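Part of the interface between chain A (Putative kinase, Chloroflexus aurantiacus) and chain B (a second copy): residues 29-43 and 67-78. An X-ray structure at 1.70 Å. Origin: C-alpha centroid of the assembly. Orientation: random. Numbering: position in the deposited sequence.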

# COMPACT_ATOMS: atom_id res chain seq x y z
N LEU A 29 14.90 11.11 4.81
CA LEU A 29 13.86 11.75 5.61
C LEU A 29 13.14 10.76 6.51
O LEU A 29 12.35 11.16 7.35
CB LEU A 29 12.82 12.40 4.70
CG LEU A 29 13.31 13.48 3.74
CD1 LEU A 29 12.21 13.83 2.76
CD2 LEU A 29 13.75 14.68 4.54
N ARG A 30 13.40 9.47 6.32
CA ARG A 30 12.72 8.40 7.05
C ARG A 30 11.21 8.48 6.82
O ARG A 30 10.43 8.60 7.77
CB ARG A 30 13.08 8.49 8.55
CG ARG A 30 13.01 7.15 9.28
CD ARG A 30 12.88 7.33 10.79
NE ARG A 30 12.74 6.05 11.48
CZ ARG A 30 12.14 5.87 12.66
NH1 ARG A 30 11.58 6.89 13.31
NH2 ARG A 30 12.07 4.66 13.19
N LEU A 31 10.80 8.43 5.55
CA LEU A 31 9.40 8.46 5.18
C LEU A 31 9.08 7.23 4.33
O LEU A 31 9.99 6.68 3.70
CB LEU A 31 9.06 9.72 4.37
CG LEU A 31 9.10 11.07 5.09
CD1 LEU A 31 8.65 12.16 4.17
CD2 LEU A 31 8.25 11.03 6.34
N PRO A 32 7.80 6.82 4.31
CA PRO A 32 7.39 5.73 3.44
C PRO A 32 7.50 6.13 1.98
O PRO A 32 7.35 7.31 1.62
CB PRO A 32 5.91 5.51 3.82
CG PRO A 32 5.72 6.21 5.12
CD PRO A 32 6.65 7.37 5.05
N LEU A 33 7.78 5.14 1.14
CA LEU A 33 7.91 5.35 -0.30
C LEU A 33 6.99 4.43 -1.05
O LEU A 33 7.08 3.21 -0.90
CB LEU A 33 9.34 5.09 -0.74
CG LEU A 33 9.69 5.08 -2.23
CD1 LEU A 33 9.46 6.41 -2.88
CD2 LEU A 33 11.13 4.66 -2.39
N LEU A 34 6.16 5.02 -1.91
CA LEU A 34 5.24 4.29 -2.74
C LEU A 34 5.69 4.56 -4.16
O LEU A 34 5.67 5.71 -4.60
CB LEU A 34 3.82 4.80 -2.52
CG LEU A 34 3.31 4.75 -1.08
CD1 LEU A 34 1.88 5.26 -0.96
CD2 LEU A 34 3.40 3.34 -0.55
N SER A 35 6.16 3.52 -4.84
CA SER A 35 6.65 3.61 -6.21
C SER A 35 5.76 2.86 -7.20
O SER A 35 5.49 1.69 -6.95
CB SER A 35 8.05 3.00 -6.25
OG SER A 35 8.50 2.78 -7.57
N LYS A 36 5.34 3.48 -8.32
CA LYS A 36 4.54 2.76 -9.33
C LYS A 36 5.25 1.49 -9.81
O LYS A 36 4.66 0.41 -9.80
CB LYS A 36 4.19 3.62 -10.55
CG LYS A 36 3.25 2.92 -11.52
CD LYS A 36 3.01 3.68 -12.81
CE LYS A 36 4.23 3.73 -13.68
NZ LYS A 36 3.85 4.24 -15.02
N ASP A 37 6.51 1.62 -10.21
CA ASP A 37 7.25 0.47 -10.74
C ASP A 37 7.39 -0.67 -9.73
O ASP A 37 7.28 -1.83 -10.10
CB ASP A 37 8.64 0.91 -11.24
CG ASP A 37 8.57 1.74 -12.51
OD1 ASP A 37 7.52 1.75 -13.20
OD2 ASP A 37 9.58 2.42 -12.80
N ALA A 38 7.64 -0.34 -8.47
CA ALA A 38 7.74 -1.33 -7.42
C ALA A 38 6.42 -2.10 -7.24
O ALA A 38 6.43 -3.31 -7.07
CB ALA A 38 8.15 -0.68 -6.12
N PHE A 39 5.30 -1.39 -7.28
CA PHE A 39 3.98 -2.04 -7.18
C PHE A 39 3.76 -2.91 -8.41
O PHE A 39 3.27 -4.02 -8.30
CB PHE A 39 2.87 -1.00 -7.09
CG PHE A 39 2.70 -0.37 -5.73
CD1 PHE A 39 3.76 -0.21 -4.85
CD2 PHE A 39 1.47 0.11 -5.34
CE1 PHE A 39 3.58 0.39 -3.61
CE2 PHE A 39 1.29 0.70 -4.10
CZ PHE A 39 2.34 0.83 -3.24
N LYS A 40 4.13 -2.41 -9.59
CA LYS A 40 3.99 -3.20 -10.81
C LYS A 40 4.77 -4.52 -10.71
O LYS A 40 4.26 -5.56 -11.14
CB LYS A 40 4.50 -2.44 -12.03
CG LYS A 40 3.60 -1.32 -12.52
CD LYS A 40 4.17 -0.66 -13.79
CE LYS A 40 4.16 -1.61 -14.98
NZ LYS A 40 4.42 -0.89 -16.26
N GLU A 41 5.97 -4.47 -10.14
CA GLU A 41 6.83 -5.65 -10.00
C GLU A 41 6.20 -6.71 -9.08
O GLU A 41 6.30 -7.91 -9.35
CB GLU A 41 8.23 -5.26 -9.46
CG GLU A 41 9.08 -4.42 -10.43
CD GLU A 41 10.22 -3.63 -9.74
OE1 GLU A 41 10.70 -4.07 -8.66
OE2 GLU A 41 10.64 -2.56 -10.28
N VAL A 42 5.55 -6.27 -8.01
CA VAL A 42 4.86 -7.19 -7.10
C VAL A 42 3.71 -7.86 -7.87
O VAL A 42 3.50 -9.06 -7.76
CB VAL A 42 4.33 -6.48 -5.83
CG1 VAL A 42 3.55 -7.46 -4.93
CG2 VAL A 42 5.47 -5.93 -5.03
N MSE A 43 2.98 -7.08 -8.65
CA MSE A 43 1.87 -7.64 -9.43
C MSE A 43 2.31 -8.58 -10.56
O MSE A 43 1.66 -9.59 -10.78
CB MSE A 43 1.00 -6.51 -9.95
CG MSE A 43 0.11 -5.95 -8.85
SE MSE A 43 -1.10 -4.62 -9.56
CE MSE A 43 -0.15 -3.61 -9.68
N TYR B 67 2.46 -6.96 2.50
CA TYR B 67 3.79 -7.03 3.11
C TYR B 67 4.76 -5.98 2.54
O TYR B 67 5.57 -5.42 3.27
CB TYR B 67 4.38 -8.42 2.98
CG TYR B 67 3.77 -9.40 3.95
CD1 TYR B 67 4.13 -9.41 5.28
CD2 TYR B 67 2.80 -10.29 3.54
CE1 TYR B 67 3.56 -10.29 6.19
CE2 TYR B 67 2.23 -11.19 4.43
CZ TYR B 67 2.60 -11.19 5.75
OH TYR B 67 2.01 -12.10 6.61
N HIS B 68 4.66 -5.70 1.24
CA HIS B 68 5.51 -4.70 0.59
C HIS B 68 5.24 -3.30 1.17
O HIS B 68 6.16 -2.55 1.53
CB HIS B 68 5.26 -4.68 -0.93
CG HIS B 68 5.92 -3.53 -1.63
ND1 HIS B 68 7.26 -3.52 -1.95
CD2 HIS B 68 5.42 -2.34 -2.06
CE1 HIS B 68 7.56 -2.38 -2.54
NE2 HIS B 68 6.46 -1.65 -2.64
N THR B 69 3.96 -2.98 1.27
CA THR B 69 3.55 -1.66 1.74
C THR B 69 3.83 -1.54 3.24
O THR B 69 4.29 -0.50 3.73
CB THR B 69 2.07 -1.42 1.39
OG1 THR B 69 1.92 -1.44 -0.04
CG2 THR B 69 1.62 -0.09 1.90
N ALA B 70 3.58 -2.61 3.96
CA ALA B 70 3.87 -2.61 5.42
C ALA B 70 5.32 -2.30 5.73
O ALA B 70 5.63 -1.62 6.71
CB ALA B 70 3.51 -3.94 6.03
N ALA B 71 6.23 -2.83 4.93
CA ALA B 71 7.64 -2.67 5.21
C ALA B 71 8.04 -1.22 5.12
O ALA B 71 8.80 -0.71 5.95
CB ALA B 71 8.45 -3.50 4.25
N THR B 72 7.57 -0.52 4.09
CA THR B 72 8.00 0.87 3.95
C THR B 72 7.39 1.77 5.04
O THR B 72 8.01 2.73 5.47
CB THR B 72 7.78 1.43 2.53
OG1 THR B 72 8.47 2.68 2.40
CG2 THR B 72 6.28 1.61 2.21
N ILE B 73 6.18 1.44 5.50
CA ILE B 73 5.54 2.21 6.59
C ILE B 73 6.28 1.96 7.90
O ILE B 73 6.62 2.91 8.64
CB ILE B 73 4.05 1.83 6.73
CG1 ILE B 73 3.29 2.24 5.47
CG2 ILE B 73 3.42 2.49 7.93
CD1 ILE B 73 1.89 1.79 5.43
N LEU B 74 6.55 0.70 8.19
CA LEU B 74 7.28 0.33 9.41
C LEU B 74 8.70 0.90 9.43
O LEU B 74 9.17 1.35 10.50
CB LEU B 74 7.30 -1.19 9.59
CG LEU B 74 5.95 -1.83 9.92
CD1 LEU B 74 6.03 -3.34 9.89
CD2 LEU B 74 5.45 -1.38 11.29
N GLN B 75 9.36 0.89 8.27
CA GLN B 75 10.72 1.44 8.16
C GLN B 75 10.77 2.95 8.46
O GLN B 75 11.80 3.46 8.89
CB GLN B 75 11.29 1.13 6.78
CG GLN B 75 11.69 -0.33 6.62
CD GLN B 75 11.95 -0.77 5.17
OE1 GLN B 75 11.64 -0.05 4.21
NE2 GLN B 75 12.51 -1.95 5.01
N SER B 76 9.66 3.66 8.24
CA SER B 76 9.57 5.10 8.57
C SER B 76 9.29 5.35 10.06
O SER B 76 9.32 6.49 10.52
CB SER B 76 8.46 5.76 7.74
OG SER B 76 7.18 5.49 8.29
N GLY B 77 9.02 4.28 10.81
CA GLY B 77 8.77 4.36 12.25
C GLY B 77 7.32 4.51 12.63
O GLY B 77 7.00 4.75 13.80
N GLN B 78 6.43 4.33 11.66
CA GLN B 78 5.01 4.50 11.85
C GLN B 78 4.39 3.14 12.11
O GLN B 78 4.76 2.14 11.48
CB GLN B 78 4.38 5.18 10.62
CG GLN B 78 2.83 5.22 10.51
CD GLN B 78 2.13 6.01 11.60
OE1 GLN B 78 2.32 5.78 12.80
NE2 GLN B 78 1.28 6.94 11.18
O HOH W 1 6.89 1.12 -3.15
O HOH W 2 9.42 1.45 -0.68

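The contact is joined directly by a single hydrogen bond, and it runs from backbone to side chain: the amide A:Leu33 N donates to the hydroxyl B:Thr72 OG1 at 2.8 Å, with an N-H...acceptor angle of 167°. A strand residue of one copy thus spends its amide proton on a helix side chain of the other. Two waters extend this link along the strand. The carbonyl A:Leu33 O accepts a hydrogen bond from each of them: water 1, 3.1 Å from A:Leu33 O, also accepts from A:Ser35 N at 3.0 Å and hydrogen-bonds B:His68 NE2 at 2.8 Å, while water 2, 2.9 Å from A:Leu33 O, makes a weak bond to B:Thr72 OG1 at 3.4 Å. The backbone amide of A:Leu33 is thus satisfied by the helix directly, and its carbonyl by two waters that also bond to B:His68 and, weakly, to B:Thr72.

The backbones explain why this is possible. The loop and strand of chain A pass close to the C-terminal part of the chain B helix, with A:Leu31 CA 4.8 Å from B:Ser76 CA and A:Pro32 CA 4.9 Å from B:Thr72 CA. Farther along, chain A turns into its own helix at A:Ser35, whose OG caps the first turn by a weak bond from A:Ala38 N at 3.4 Å. The two helices run roughly antiparallel, at 144°, but their axes come no nearer than 11.4 Å, so side chains must fill the space between them.

B:His68 does much of that work. Its CA-to-CB bond points toward chain A, and its ring lies among A:Ala38, A:Phe39 and A:Val42. A:Val42 CG2 sits over one face of the imidazole, 4.2 Å from B:His68 CG, whereas A:Phe39 CE1 approaches the edge, 3.6 Å from B:His68 CD2. The two aromatic planes are nearly perpendicular, at 87°, with centroids 5.5 Å apart. The imidazole thus combines apolar packing with the polar link from NE2 to water 1. Next to it, A:Phe39 CZ reaches B:Thr69 OG1 at 3.9 Å, and the methyl B:Thr72 CG2 lies 4.3 Å from A:Leu34 CD2, so B:Thr72 pairs its hydroxyl with the strand amide and its methyl with a leucine.

At the other end, the A:Pro32 ring packs on the last turn of the helix, its CG 3.6 Å from B:Ser76 OG and 4.3 Å from B:Ile73 CA. A:Pro32 CG is apolar, so this contact is van der Waals packing; B:Ser76 OG donates its own hydrogen bond to B:Ile73 O at 2.7 Å. B:Gly77 then closes the helix in a Schellman motif with positive phi. The guanidinium of A:Arg30 lays one face over this turn, with A:Arg30 NH2 3.4 Å from B:Gly77 CA. Glycine suits the site twice over: an ideal CB would fall 2.5 Å from A:Arg30 NH1, and at these backbone angles it would also jam against the preceding carbonyl oxygen. Altogether the two stretches bury 578 Å².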